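Local structure of starch synthase I (Hordeum vulgare, 4HLN) at residues A[351-356]-A[379-384]; A[273-278]-A[324-329]; A[357-362]-A[619-624]. The protein is a two-domain member of the glycosyltransferase superfamily with the GT-B fold, in which two Rossmann-like domains face each other across a cleft. All coordinates share one frame; numbering follows the deposited sequence.

Contact 1: residues A[351-356]-A[379-384]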
ATOM      1  N   ALA A 351       1.623 -16.632   8.475  1.00 38.26           N
ATOM      2  CA  ALA A 351       1.687 -16.458   7.031  1.00 34.34           C
ATOM      3  C   ALA A 351       3.107 -16.188   6.559  1.00 41.35           C
ATOM      4  O   ALA A 351       3.508 -16.671   5.513  1.00 44.09           O
ATOM      5  CB  ALA A 351       0.788 -15.323   6.594  1.00 28.89           C
ATOM      6  N   VAL A 352       3.865 -15.401   7.315  1.00 39.75           N
ATOM      7  CA  VAL A 352       5.218 -15.058   6.899  1.00 38.65           C
ATOM      8  C   VAL A 352       6.017 -16.338   6.807  1.00 43.56           C
ATOM      9  O   VAL A 352       6.879 -16.518   5.938  1.00 44.13           O
ATOM     10  CB  VAL A 352       5.890 -14.116   7.900  1.00 41.62           C
ATOM     11  CG1 VAL A 352       7.388 -14.269   7.831  1.00 43.03           C
ATOM     12  CG2 VAL A 352       5.481 -12.683   7.634  1.00 33.23           C
ATOM     13  N   VAL A 353       5.688 -17.246   7.708  1.00 38.97           N
ATOM     14  CA  VAL A 353       6.372 -18.510   7.778  1.00 39.57           C
ATOM     15  C   VAL A 353       5.977 -19.482   6.655  1.00 40.09           C
ATOM     16  O   VAL A 353       6.796 -20.277   6.247  1.00 46.03           O
ATOM     17  CB  VAL A 353       6.181 -19.127   9.174  1.00 43.39           C
ATOM     18  CG1 VAL A 353       6.130 -20.639   9.109  1.00 45.05           C
ATOM     19  CG2 VAL A 353       7.282 -18.645  10.097  1.00 42.83           C
ATOM     20  N   THR A 354       4.752 -19.390   6.136  1.00 43.01           N
ATOM     21  CA  THR A 354       4.226 -20.386   5.189  1.00 42.06           C
ATOM     22  C   THR A 354       3.891 -19.888   3.776  1.00 41.71           C
ATOM     23  O   THR A 354       3.667 -20.687   2.876  1.00 46.84           O
ATOM     24  CB  THR A 354       2.944 -21.036   5.733  1.00 44.41           C
ATOM     25  OG1 THR A 354       1.982 -20.009   6.041  1.00 45.26           O
ATOM     26  CG2 THR A 354       3.252 -21.842   6.974  1.00 37.10           C
ATOM     27  N   ALA A 355       3.822 -18.582   3.580  1.00 48.08           N
ATOM     28  CA  ALA A 355       3.459 -18.051   2.272  1.00 43.16           C
ATOM     29  C   ALA A 355       4.561 -18.381   1.299  1.00 42.27           C
ATOM     30  O   ALA A 355       5.658 -18.732   1.707  1.00 48.54           O
ATOM     31  CB  ALA A 355       3.264 -16.548   2.341  1.00 28.18           C
ATOM     32  N   ASP A 356       4.285 -18.243   0.011  1.00 41.94           N
ATOM     33  CA  ASP A 356       5.298 -18.558  -0.989  1.00 44.81           C
ATOM     34  C   ASP A 356       6.111 -17.335  -1.390  1.00 48.80           C
ATOM     35  O   ASP A 356       7.337 -17.387  -1.414  1.00 52.73           O
ATOM     36  CB  ASP A 356       4.660 -19.267  -2.181  1.00 39.71           C
ATOM     37  CG  ASP A 356       4.011 -20.584  -1.775  1.00 52.03           C
ATOM     38  OD1 ASP A 356       4.657 -21.353  -1.025  1.00 52.89           O
ATOM     39  OD2 ASP A 356       2.848 -20.835  -2.162  1.00 52.28           O
ATOM     40  N   ASN A 379      10.935  -8.563  12.328  1.00 54.67           N
ATOM     41  CA  ASN A 379      11.881  -8.093  11.332  1.00 46.75           C
ATOM     42  C   ASN A 379      12.908  -9.167  10.942  1.00 49.77           C
ATOM     43  O   ASN A 379      13.219  -9.354   9.766  1.00 55.24           O
ATOM     44  CB  ASN A 379      12.574  -6.831  11.821  1.00 49.27           C
ATOM     45  CG  ASN A 379      13.181  -6.029  10.693  1.00 66.82           C
ATOM     46  OD1 ASN A 379      13.345  -6.527   9.577  1.00 71.30           O
ATOM     47  ND2 ASN A 379      13.519  -4.774  10.976  1.00 73.42           N
ATOM     48  N   GLU A 380      13.431  -9.876  11.928  1.00 45.33           N
ATOM     49  CA  GLU A 380      14.380 -10.935  11.645  1.00 57.00           C
ATOM     50  C   GLU A 380      13.718 -12.069  10.869  1.00 57.77           C
ATOM     51  O   GLU A 380      14.322 -12.687   9.989  1.00 58.93           O
ATOM     52  CB  GLU A 380      15.015 -11.432  12.939  1.00 66.96           C
ATOM     53  CG  GLU A 380      16.173 -10.559  13.381  1.00 86.35           C
ATOM     54  CD  GLU A 380      16.286 -10.452  14.887  1.00109.84           C
ATOM     55  OE1 GLU A 380      17.175  -9.708  15.362  1.00109.19           O
ATOM     56  OE2 GLU A 380      15.484 -11.105  15.594  1.00120.71           O
ATOM     57  N   LEU A 381      12.460 -12.323  11.190  1.00 55.75           N
ATOM     58  CA  LEU A 381      11.681 -13.327  10.488  1.00 45.68           C
ATOM     59  C   LEU A 381      11.560 -12.969   9.010  1.00 47.63           C
ATOM     60  O   LEU A 381      11.875 -13.771   8.143  1.00 53.73           O
ATOM     61  CB  LEU A 381      10.298 -13.414  11.108  1.00 43.20           C
ATOM     62  CG  LEU A 381       9.600 -14.740  10.872  1.00 52.28           C
ATOM     63  CD1 LEU A 381      10.515 -15.863  11.307  1.00 43.59           C
ATOM     64  CD2 LEU A 381       8.310 -14.764  11.650  1.00 67.29           C
ATOM     65  N   LEU A 382      11.098 -11.754   8.737  1.00 35.51           N
ATOM     66  CA  LEU A 382      11.038 -11.239   7.384  1.00 39.50           C
ATOM     67  C   LEU A 382      12.355 -11.381   6.651  1.00 51.82           C
ATOM     68  O   LEU A 382      12.393 -11.906   5.538  1.00 56.76           O
ATOM     69  CB  LEU A 382      10.642  -9.769   7.377  1.00 42.45           C
ATOM     70  CG  LEU A 382       9.194  -9.447   7.731  1.00 53.60           C
ATOM     71  CD1 LEU A 382       8.970  -7.953   7.665  1.00 53.75           C
ATOM     72  CD2 LEU A 382       8.223 -10.164   6.823  1.00 41.54           C
ATOM     73  N   SER A 383      13.433 -10.892   7.257  1.00 47.27           N
ATOM     74  CA  SER A 383      14.713 -10.874   6.562  1.00 53.00           C
ATOM     75  C   SER A 383      15.259 -12.289   6.404  1.00 58.31           C
ATOM     76  O   SER A 383      16.094 -12.549   5.530  1.00 64.35           O
ATOM     77  CB  SER A 383      15.717  -9.954   7.248  1.00 57.82           C
ATOM     78  OG  SER A 383      15.811 -10.253   8.620  1.00 69.00           O
ATOM     79  N   SER A 384      14.759 -13.211   7.222  1.00 43.64           N
ATOM     80  CA  SER A 384      15.093 -14.619   7.024  1.00 45.11           C
ATOM     81  C   SER A 384      14.464 -15.154   5.721  1.00 51.66           C
ATOM     82  O   SER A 384      14.880 -16.182   5.201  1.00 61.29           O
ATOM     83  CB  SER A 384      14.666 -15.462   8.236  1.00 44.24           C
ATOM     84  OG  SER A 384      13.410 -16.103   8.021  1.00 53.27           O
TER

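Contact 2: residues A[273-278]-A[324-329]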
ATOM      1  N   ALA A 273      -6.415 -12.392   6.676  1.00 37.16           N
ATOM      2  CA  ALA A 273      -6.414 -13.525   5.757  1.00 40.21           C
ATOM      3  C   ALA A 273      -5.178 -14.398   5.925  1.00 36.31           C
ATOM      4  O   ALA A 273      -4.854 -15.190   5.052  1.00 44.05           O
ATOM      5  CB  ALA A 273      -6.489 -13.022   4.311  1.00 35.60           C
ATOM      6  N   SER A 274      -4.477 -14.250   7.039  1.00 41.17           N
ATOM      7  CA  SER A 274      -3.124 -14.805   7.150  1.00 38.96           C
ATOM      8  C   SER A 274      -3.105 -16.275   7.473  1.00 40.73           C
ATOM      9  O   SER A 274      -2.058 -16.913   7.428  1.00 54.53           O
ATOM     10  CB  SER A 274      -2.297 -14.042   8.183  1.00 42.97           C
ATOM     11  OG  SER A 274      -1.656 -12.932   7.591  1.00 50.82           O
ATOM     12  N   LEU A 275      -4.259 -16.817   7.816  1.00 33.21           N
ATOM     13  CA  LEU A 275      -4.317 -18.218   8.185  1.00 34.04           C
ATOM     14  C   LEU A 275      -4.451 -19.074   6.924  1.00 44.15           C
ATOM     15  O   LEU A 275      -4.217 -20.278   6.956  1.00 33.90           O
ATOM     16  CB  LEU A 275      -5.487 -18.461   9.133  1.00 34.83           C
ATOM     17  CG  LEU A 275      -5.402 -19.730   9.974  1.00 41.25           C
ATOM     18  CD1 LEU A 275      -4.375 -19.555  11.089  1.00 41.79           C
ATOM     19  CD2 LEU A 275      -6.745 -20.055  10.566  1.00 37.32           C
ATOM     20  N   VAL A 276      -4.820 -18.439   5.812  1.00 35.38           N
ATOM     21  CA  VAL A 276      -5.060 -19.158   4.572  1.00 37.45           C
ATOM     22  C   VAL A 276      -3.862 -20.027   4.133  1.00 40.14           C
ATOM     23  O   VAL A 276      -4.018 -21.216   3.882  1.00 38.71           O
ATOM     24  CB  VAL A 276      -5.463 -18.173   3.453  1.00 35.84           C
ATOM     25  CG1 VAL A 276      -5.300 -18.807   2.083  1.00 24.78           C
ATOM     26  CG2 VAL A 276      -6.880 -17.684   3.683  1.00 36.38           C
ATOM     27  N   PRO A 277      -2.663 -19.426   4.038  1.00 39.47           N
ATOM     28  CA  PRO A 277      -1.478 -20.189   3.636  1.00 33.89           C
ATOM     29  C   PRO A 277      -1.142 -21.280   4.626  1.00 42.05           C
ATOM     30  O   PRO A 277      -0.496 -22.275   4.263  1.00 50.51           O
ATOM     31  CB  PRO A 277      -0.360 -19.148   3.624  1.00 31.89           C
ATOM     32  CG  PRO A 277      -0.899 -17.967   4.332  1.00 33.57           C
ATOM     33  CD  PRO A 277      -2.370 -17.996   4.228  1.00 33.67           C
ATOM     34  N   VAL A 278      -1.576 -21.114   5.868  1.00 34.61           N
ATOM     35  CA  VAL A 278      -1.353 -22.171   6.854  1.00 39.69           C
ATOM     36  C   VAL A 278      -2.298 -23.332   6.558  1.00 37.34           C
ATOM     37  O   VAL A 278      -1.892 -24.481   6.532  1.00 43.62           O
ATOM     38  CB  VAL A 278      -1.538 -21.672   8.313  1.00 41.58           C
ATOM     39  CG1 VAL A 278      -1.089 -22.739   9.308  1.00 31.97           C
ATOM     40  CG2 VAL A 278      -0.765 -20.388   8.538  1.00 42.20           C
ATOM     41  N   GLY A 324       3.906 -24.671  16.034  1.00 35.60           N
ATOM     42  CA  GLY A 324       5.140 -23.930  15.782  1.00 30.47           C
ATOM     43  C   GLY A 324       5.060 -22.808  14.743  1.00 41.42           C
ATOM     44  O   GLY A 324       5.826 -21.842  14.777  1.00 53.21           O
ATOM     45  N   ALA A 325       4.148 -22.938  13.791  1.00 33.51           N
ATOM     46  CA  ALA A 325       4.052 -21.959  12.723  1.00 39.04           C
ATOM     47  C   ALA A 325       3.410 -20.684  13.242  1.00 47.28           C
ATOM     48  O   ALA A 325       3.724 -19.584  12.787  1.00 50.78           O
ATOM     49  CB  ALA A 325       3.235 -22.512  11.587  1.00 30.61           C
ATOM     50  N   LEU A 326       2.496 -20.848  14.192  1.00 34.46           N
ATOM     51  CA  LEU A 326       1.790 -19.726  14.771  1.00 40.53           C
ATOM     52  C   LEU A 326       2.385 -19.277  16.097  1.00 39.91           C
ATOM     53  O   LEU A 326       2.025 -18.231  16.602  1.00 31.17           O
ATOM     54  CB  LEU A 326       0.326 -20.078  14.981  1.00 40.09           C
ATOM     55  CG  LEU A 326      -0.568 -19.814  13.781  1.00 41.19           C
ATOM     56  CD1 LEU A 326      -0.072 -20.622  12.622  1.00 49.56           C
ATOM     57  CD2 LEU A 326      -1.939 -20.254  14.143  1.00 44.05           C
ATOM     58  N   GLU A 327       3.289 -20.076  16.649  1.00 36.61           N
ATOM     59  CA  GLU A 327       3.856 -19.796  17.942  1.00 40.42           C
ATOM     60  C   GLU A 327       4.636 -18.488  17.934  1.00 46.89           C
ATOM     61  O   GLU A 327       5.434 -18.230  17.031  1.00 45.29           O
ATOM     62  CB  GLU A 327       4.786 -20.919  18.341  1.00 51.96           C
ATOM     63  CG  GLU A 327       5.400 -20.706  19.697  1.00 64.49           C
ATOM     64  CD  GLU A 327       6.451 -21.741  20.006  1.00 75.99           C
ATOM     65  OE1 GLU A 327       6.946 -22.387  19.047  1.00 69.80           O
ATOM     66  OE2 GLU A 327       6.772 -21.906  21.206  1.00 80.97           O
ATOM     67  N   TRP A 328       4.418 -17.678  18.962  1.00 32.46           N
ATOM     68  CA  TRP A 328       5.093 -16.400  19.089  1.00 29.14           C
ATOM     69  C   TRP A 328       5.288 -16.089  20.575  1.00 43.29           C
ATOM     70  O   TRP A 328       4.321 -15.914  21.326  1.00 48.93           O
ATOM     71  CB  TRP A 328       4.223 -15.348  18.459  1.00 39.21           C
ATOM     72  CG  TRP A 328       4.879 -14.064  18.131  1.00 55.21           C
ATOM     73  CD1 TRP A 328       4.507 -12.815  18.567  1.00 50.79           C
ATOM     74  CD2 TRP A 328       5.981 -13.867  17.243  1.00 51.91           C
ATOM     75  NE1 TRP A 328       5.312 -11.861  18.006  1.00 44.82           N
ATOM     76  CE2 TRP A 328       6.225 -12.477  17.186  1.00 49.86           C
ATOM     77  CE3 TRP A 328       6.778 -14.727  16.481  1.00 43.25           C
ATOM     78  CZ2 TRP A 328       7.245 -11.931  16.410  1.00 39.75           C
ATOM     79  CZ3 TRP A 328       7.791 -14.184  15.708  1.00 46.60           C
ATOM     80  CH2 TRP A 328       8.018 -12.799  15.683  1.00 55.27           C
ATOM     81  N   VAL A 329       6.538 -16.047  21.008  1.00 36.99           N
ATOM     82  CA  VAL A 329       6.838 -15.681  22.387  1.00 40.20           C
ATOM     83  C   VAL A 329       7.407 -14.274  22.516  1.00 42.88           C
ATOM     84  O   VAL A 329       8.420 -13.935  21.894  1.00 41.36           O
ATOM     85  CB  VAL A 329       7.843 -16.643  23.006  1.00 44.61           C
ATOM     86  CG1 VAL A 329       8.169 -16.197  24.424  1.00 36.26           C
ATOM     87  CG2 VAL A 329       7.284 -18.070  22.982  1.00 42.06           C
TER

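Contact 3: residues A[357-362]-A[619-624]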
ATOM      1  N   ARG A 357       5.422 -16.239  -1.682  1.00 44.42           N
ATOM      2  CA  ARG A 357       6.067 -14.951  -1.881  1.00 47.55           C
ATOM      3  C   ARG A 357       5.506 -13.949  -0.868  1.00 46.28           C
ATOM      4  O   ARG A 357       4.440 -14.170  -0.309  1.00 47.72           O
ATOM      5  CB  ARG A 357       5.817 -14.426  -3.300  1.00 45.41           C
ATOM      6  CG  ARG A 357       6.224 -15.343  -4.440  1.00 36.53           C
ATOM      7  CD  ARG A 357       7.705 -15.509  -4.555  1.00 49.82           C
ATOM      8  NE  ARG A 357       8.414 -14.241  -4.663  1.00 56.65           N
ATOM      9  CZ  ARG A 357       9.683 -14.137  -5.047  1.00 54.92           C
ATOM     10  NH1 ARG A 357      10.366 -15.237  -5.380  1.00 45.47           N
ATOM     11  NH2 ARG A 357      10.265 -12.937  -5.107  1.00 43.59           N
ATOM     12  N   ILE A 358       6.217 -12.846  -0.645  1.00 38.60           N
ATOM     13  CA  ILE A 358       5.756 -11.810   0.271  1.00 35.14           C
ATOM     14  C   ILE A 358       5.945 -10.419  -0.299  1.00 44.50           C
ATOM     15  O   ILE A 358       7.057 -10.027  -0.654  1.00 54.22           O
ATOM     16  CB  ILE A 358       6.513 -11.855   1.605  1.00 36.45           C
ATOM     17  CG1 ILE A 358       6.309 -13.210   2.277  1.00 32.85           C
ATOM     18  CG2 ILE A 358       6.067 -10.689   2.520  1.00 29.81           C
ATOM     19  CD1 ILE A 358       7.098 -13.408   3.499  1.00 27.88           C
ATOM     20  N   VAL A 359       4.853  -9.673  -0.374  1.00 36.30           N
ATOM     21  CA  VAL A 359       4.895  -8.284  -0.797  1.00 34.62           C
ATOM     22  C   VAL A 359       4.624  -7.404   0.416  1.00 39.03           C
ATOM     23  O   VAL A 359       3.578  -7.501   1.054  1.00 48.50           O
ATOM     24  CB  VAL A 359       3.842  -8.008  -1.882  1.00 37.92           C
ATOM     25  CG1 VAL A 359       3.796  -6.530  -2.217  1.00 36.98           C
ATOM     26  CG2 VAL A 359       4.137  -8.844  -3.126  1.00 32.79           C
ATOM     27  N   THR A 360       5.566  -6.536   0.742  1.00 36.05           N
ATOM     28  CA  THR A 360       5.493  -5.869   2.030  1.00 40.68           C
ATOM     29  C   THR A 360       5.815  -4.386   1.973  1.00 40.83           C
ATOM     30  O   THR A 360       6.713  -3.963   1.252  1.00 46.64           O
ATOM     31  CB  THR A 360       6.423  -6.562   3.033  1.00 48.31           C
ATOM     32  OG1 THR A 360       6.660  -5.698   4.146  1.00 54.98           O
ATOM     33  CG2 THR A 360       7.744  -6.899   2.369  1.00 48.08           C
ATOM     34  N   VAL A 361       5.066  -3.601   2.738  1.00 41.79           N
ATOM     35  CA  VAL A 361       5.330  -2.171   2.877  1.00 53.08           C
ATOM     36  C   VAL A 361       6.772  -1.874   3.322  1.00 54.04           C
ATOM     37  O   VAL A 361       7.358  -0.857   2.947  1.00 60.90           O
ATOM     38  CB  VAL A 361       4.381  -1.563   3.916  1.00 50.82           C
ATOM     39  CG1 VAL A 361       4.468  -2.361   5.212  1.00 37.59           C
ATOM     40  CG2 VAL A 361       4.700  -0.087   4.140  1.00 46.85           C
ATOM     41  N   SER A 362       7.338  -2.784   4.104  1.00 45.66           N
ATOM     42  CA  SER A 362       8.610  -2.564   4.764  1.00 46.23           C
ATOM     43  C   SER A 362       9.785  -2.641   3.799  1.00 55.23           C
ATOM     44  O   SER A 362      10.912  -2.287   4.160  1.00 55.45           O
ATOM     45  CB  SER A 362       8.788  -3.582   5.897  1.00 49.05           C
ATOM     46  OG  SER A 362       8.999  -4.889   5.385  1.00 49.04           O
ATOM     47  N   GLU A 619       2.484 -10.015 -11.649  1.00 43.45           N
ATOM     48  CA  GLU A 619       2.409 -11.187 -12.510  1.00 43.14           C
ATOM     49  C   GLU A 619       3.738 -11.929 -12.502  1.00 40.48           C
ATOM     50  O   GLU A 619       3.779 -13.154 -12.419  1.00 43.85           O
ATOM     51  CB  GLU A 619       2.052 -10.775 -13.927  1.00 40.48           C
ATOM     52  CG  GLU A 619       0.570 -10.579 -14.178  1.00 44.42           C
ATOM     53  CD  GLU A 619       0.314  -9.866 -15.499  1.00 55.54           C
ATOM     54  OE1 GLU A 619       1.287  -9.681 -16.271  1.00 55.51           O
ATOM     55  OE2 GLU A 619      -0.848  -9.477 -15.756  1.00 57.95           O
ATOM     56  N   GLN A 620       4.820 -11.164 -12.582  1.00 39.11           N
ATOM     57  CA  GLN A 620       6.162 -11.706 -12.490  1.00 37.67           C
ATOM     58  C   GLN A 620       6.300 -12.498 -11.195  1.00 44.41           C
ATOM     59  O   GLN A 620       6.681 -13.672 -11.186  1.00 52.44           O
ATOM     60  CB  GLN A 620       7.169 -10.550 -12.526  1.00 35.92           C
ATOM     61  CG  GLN A 620       8.610 -10.955 -12.301  1.00 63.72           C
ATOM     62  CD  GLN A 620       9.162 -11.805 -13.441  1.00 91.60           C
ATOM     63  OE1 GLN A 620       9.929 -11.314 -14.274  1.00 93.60           O
ATOM     64  NE2 GLN A 620       8.773 -13.087 -13.483  1.00 93.88           N
ATOM     65  N   ILE A 621       5.954 -11.839 -10.101  1.00 37.51           N
ATOM     66  CA  ILE A 621       6.016 -12.444  -8.789  1.00 41.15           C
ATOM     67  C   ILE A 621       5.309 -13.790  -8.754  1.00 36.31           C
ATOM     68  O   ILE A 621       5.899 -14.779  -8.335  1.00 51.86           O
ATOM     69  CB  ILE A 621       5.462 -11.468  -7.729  1.00 46.93           C
ATOM     70  CG1 ILE A 621       6.463 -10.334  -7.518  1.00 41.51           C
ATOM     71  CG2 ILE A 621       5.160 -12.169  -6.409  1.00 35.10           C
ATOM     72  CD1 ILE A 621       5.904  -9.193  -6.716  1.00 42.78           C
ATOM     73  N   PHE A 622       4.062 -13.832  -9.210  1.00 35.18           N
ATOM     74  CA  PHE A 622       3.302 -15.089  -9.242  1.00 44.52           C
ATOM     75  C   PHE A 622       3.994 -16.153 -10.046  1.00 42.63           C
ATOM     76  O   PHE A 622       3.888 -17.329  -9.730  1.00 46.95           O
ATOM     77  CB  PHE A 622       1.905 -14.891  -9.824  1.00 47.97           C
ATOM     78  CG  PHE A 622       1.107 -13.843  -9.119  1.00 57.80           C
ATOM     79  CD1 PHE A 622       1.392 -13.510  -7.803  1.00 56.63           C
ATOM     80  CD2 PHE A 622       0.088 -13.178  -9.770  1.00 51.24           C
ATOM     81  CE1 PHE A 622       0.669 -12.535  -7.147  1.00 49.60           C
ATOM     82  CE2 PHE A 622      -0.637 -12.198  -9.125  1.00 52.66           C
ATOM     83  CZ  PHE A 622      -0.351 -11.875  -7.811  1.00 49.31           C
ATOM     84  N   GLU A 623       4.691 -15.750 -11.100  1.00 41.68           N
ATOM     85  CA  GLU A 623       5.382 -16.732 -11.921  1.00 50.18           C
ATOM     86  C   GLU A 623       6.514 -17.392 -11.153  1.00 57.98           C
ATOM     87  O   GLU A 623       6.625 -18.633 -11.136  1.00 55.00           O
ATOM     88  CB  GLU A 623       5.840 -16.133 -13.246  1.00 50.74           C
ATOM     89  CG  GLU A 623       4.662 -16.000 -14.215  1.00 76.51           C
ATOM     90  CD  GLU A 623       3.760 -17.258 -14.237  1.00 91.01           C
ATOM     91  OE1 GLU A 623       4.298 -18.394 -14.216  1.00103.60           O
ATOM     92  OE2 GLU A 623       2.513 -17.111 -14.266  1.00 71.60           O
ATOM     93  N   TRP A 624       7.324 -16.570 -10.489  1.00 41.98           N
ATOM     94  CA  TRP A 624       8.303 -17.091  -9.551  1.00 41.95           C
ATOM     95  C   TRP A 624       7.677 -18.052  -8.537  1.00 51.91           C
ATOM     96  O   TRP A 624       8.255 -19.091  -8.238  1.00 54.30           O
ATOM     97  CB  TRP A 624       8.961 -15.959  -8.810  1.00 47.89           C
ATOM     98  CG  TRP A 624       9.796 -15.133  -9.669  1.00 56.59           C
ATOM     99  CD1 TRP A 624      10.442 -15.521 -10.805  1.00 57.20           C
ATOM    100  CD2 TRP A 624      10.094 -13.753  -9.483  1.00 56.70           C
ATOM    101  NE1 TRP A 624      11.135 -14.461 -11.339  1.00 61.05           N
ATOM    102  CE2 TRP A 624      10.937 -13.362 -10.543  1.00 64.13           C
ATOM    103  CE3 TRP A 624       9.734 -12.809  -8.523  1.00 58.80           C
ATOM    104  CZ2 TRP A 624      11.429 -12.064 -10.664  1.00 58.38           C
ATOM    105  CZ3 TRP A 624      10.220 -11.517  -8.647  1.00 64.31           C
ATOM    106  CH2 TRP A 624      11.056 -11.159  -9.710  1.00 59.50           C
TER

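Contact 1: residues A[351-356]-A[379-384]
Neither V352 nor its partners L381 and L382 carries a flat group, so this contact has no ring or amide face to cover and no planar edge. It is a meeting of aliphatic branches. It joins two helices of successive beta-alpha-beta crossovers in the N-terminal Rossmann-like domain of a GT-B fold. Helix 347-354 leads into strand 357-360, and helix 376-384 leads into strand 389-391, the next strand of the sheet.

V352 forks between the two leucines. V352 CG1 lies anti to the backbone N (chi1 154°) and sits 3.8 Å from CG of L381. V352 CG2, the other branch, comes 3.8 Å from L382 CD2, the two side chains meeting at about a right angle. L381 starts out toward the facing helix. L382 starts away from it, but its CD2 bends back to V352. At the outer side V353 adds a looser touch, V353 CG2 to CD2 of L381 at 4.3 Å.

L297 of strand 294-299 also touches V352, which ties the helix to the sheet. The carbonyl oxygens of V352 and A355 both accept from NH1 of R385, the residue after S384. That arginine is a polar link beside the apolar patch. On the 379-384 side, S384 OG donates to the backbone O of L381 at 2.8 Å, in the carbonyl plane and on a lone pair.

Contact 2: residues A[273-278]-A[324-329]
L326 reaches across to L275 and V278, and these three buried side chains carry the contact. L326 splits its two methyls between two partners. L326 CD2 lies 4.0 Å from CD1 of L275, with the side chains at about a right angle. L326 CD1 lies 4.1 Å from CG1 of V278 and equally far from its CG2, so it rests against the fork of the valine. V278 points toward the facing segment from its CA. L275 does not set out that way; CG anti to the backbone N (chi1 -160°) helps bring its CD1 to L326. Y313, L316 and V345 also touch L326, and L318 touches V278. The methyl contacts are thus part of a wider apolar cluster.

Backbone bonds shape both sides. Residues A273 to V276 form a type I beta turn, with a weak bond of 3.3 Å from V276 N to A273 O. The turn lets the chain pass from strand 264-269 into helix 276-284. Within the small sheet, backbone bonds link L326 with N346 and W328 with A344, which sets strand 327-329 against strand 343-346.

Polar bonds lie beside the apolar core. K349 NZ bonds to E327 O and, weakly, to A325 O, tying the short strand to helix 347-354.

The contact therefore packs L326, where helix 323-326 passes into strand 327-329 of the small antiparallel sheet, on the beta turn and the first residues of helix 276-284. That helix belongs to a beta-alpha-beta crossover, strand 264-269, helix 276-284, strand 294-299, of the N-terminal Rossmann-like domain.

Contact 3: residues A[357-362]-A[619-624]
This is a helix-on-sheet contact: R357 and V359 of strand 357-360 pack against I621 and W624 of helix 611-627, near the C terminus. In the GT-B fold the C-terminal helix returns to pack on the N-terminal domain, and this contact is part of that return. Strand 357-360 and helix segment 619-624 run roughly antiparallel, at 152°, with their axes 9.4 Å apart.

I621 supplies two branches. I621 CD1 lies 4.0 Å from CG2 of V359, and I621 CG2 lies 3.9 Å from CG of R357. R357, V359 and I621 are buried, while W624 lies at the exposed side. V359 points toward the helix from its CA, as R357 does.

R357 does not run straight. Bends at chi2 and chi3 fold the chain so that the guanidinium ends beside W624. R357 NH2 donates a hydrogen bond to N390 OD1 in strand 389-391, which helps to fix the rotation of the group. The same asparagine is touched by I621 and W624, so the edge of the sheet takes part too. Flanking salt bridges of E619 to R157 and E623 to R125 hold the helix to the same domain.

The indole has CG of Q620 over one face. Its CE3 lies over one face of the R357 guanidinium, offset toward the rim, with the two planes 39° apart and W624 CE3 3.5 Å from NH2 of R357.

In the fold
From the N terminus, contact 2 comes first. It closes the loop between 273-278 and 324-329, bringing the start of helix 276-284 to the end of helix 323-326. Contact 1 follows in series, joining 351-356 to 379-384 inside the same domain. Contact 3 opens at 357-362, within the loop of contact 1, and closes only at 619-624, so these two cross. The long way round takes in the whole second Rossmann-like domain. Contacts 1 and 2 touch where A351 and T354 meet S274 and P277. Contacts 1 and 3 touch where L382 meets S362. Contacts 2 and 3 do not touch, and helix 347-354 stands between their segments in the chain.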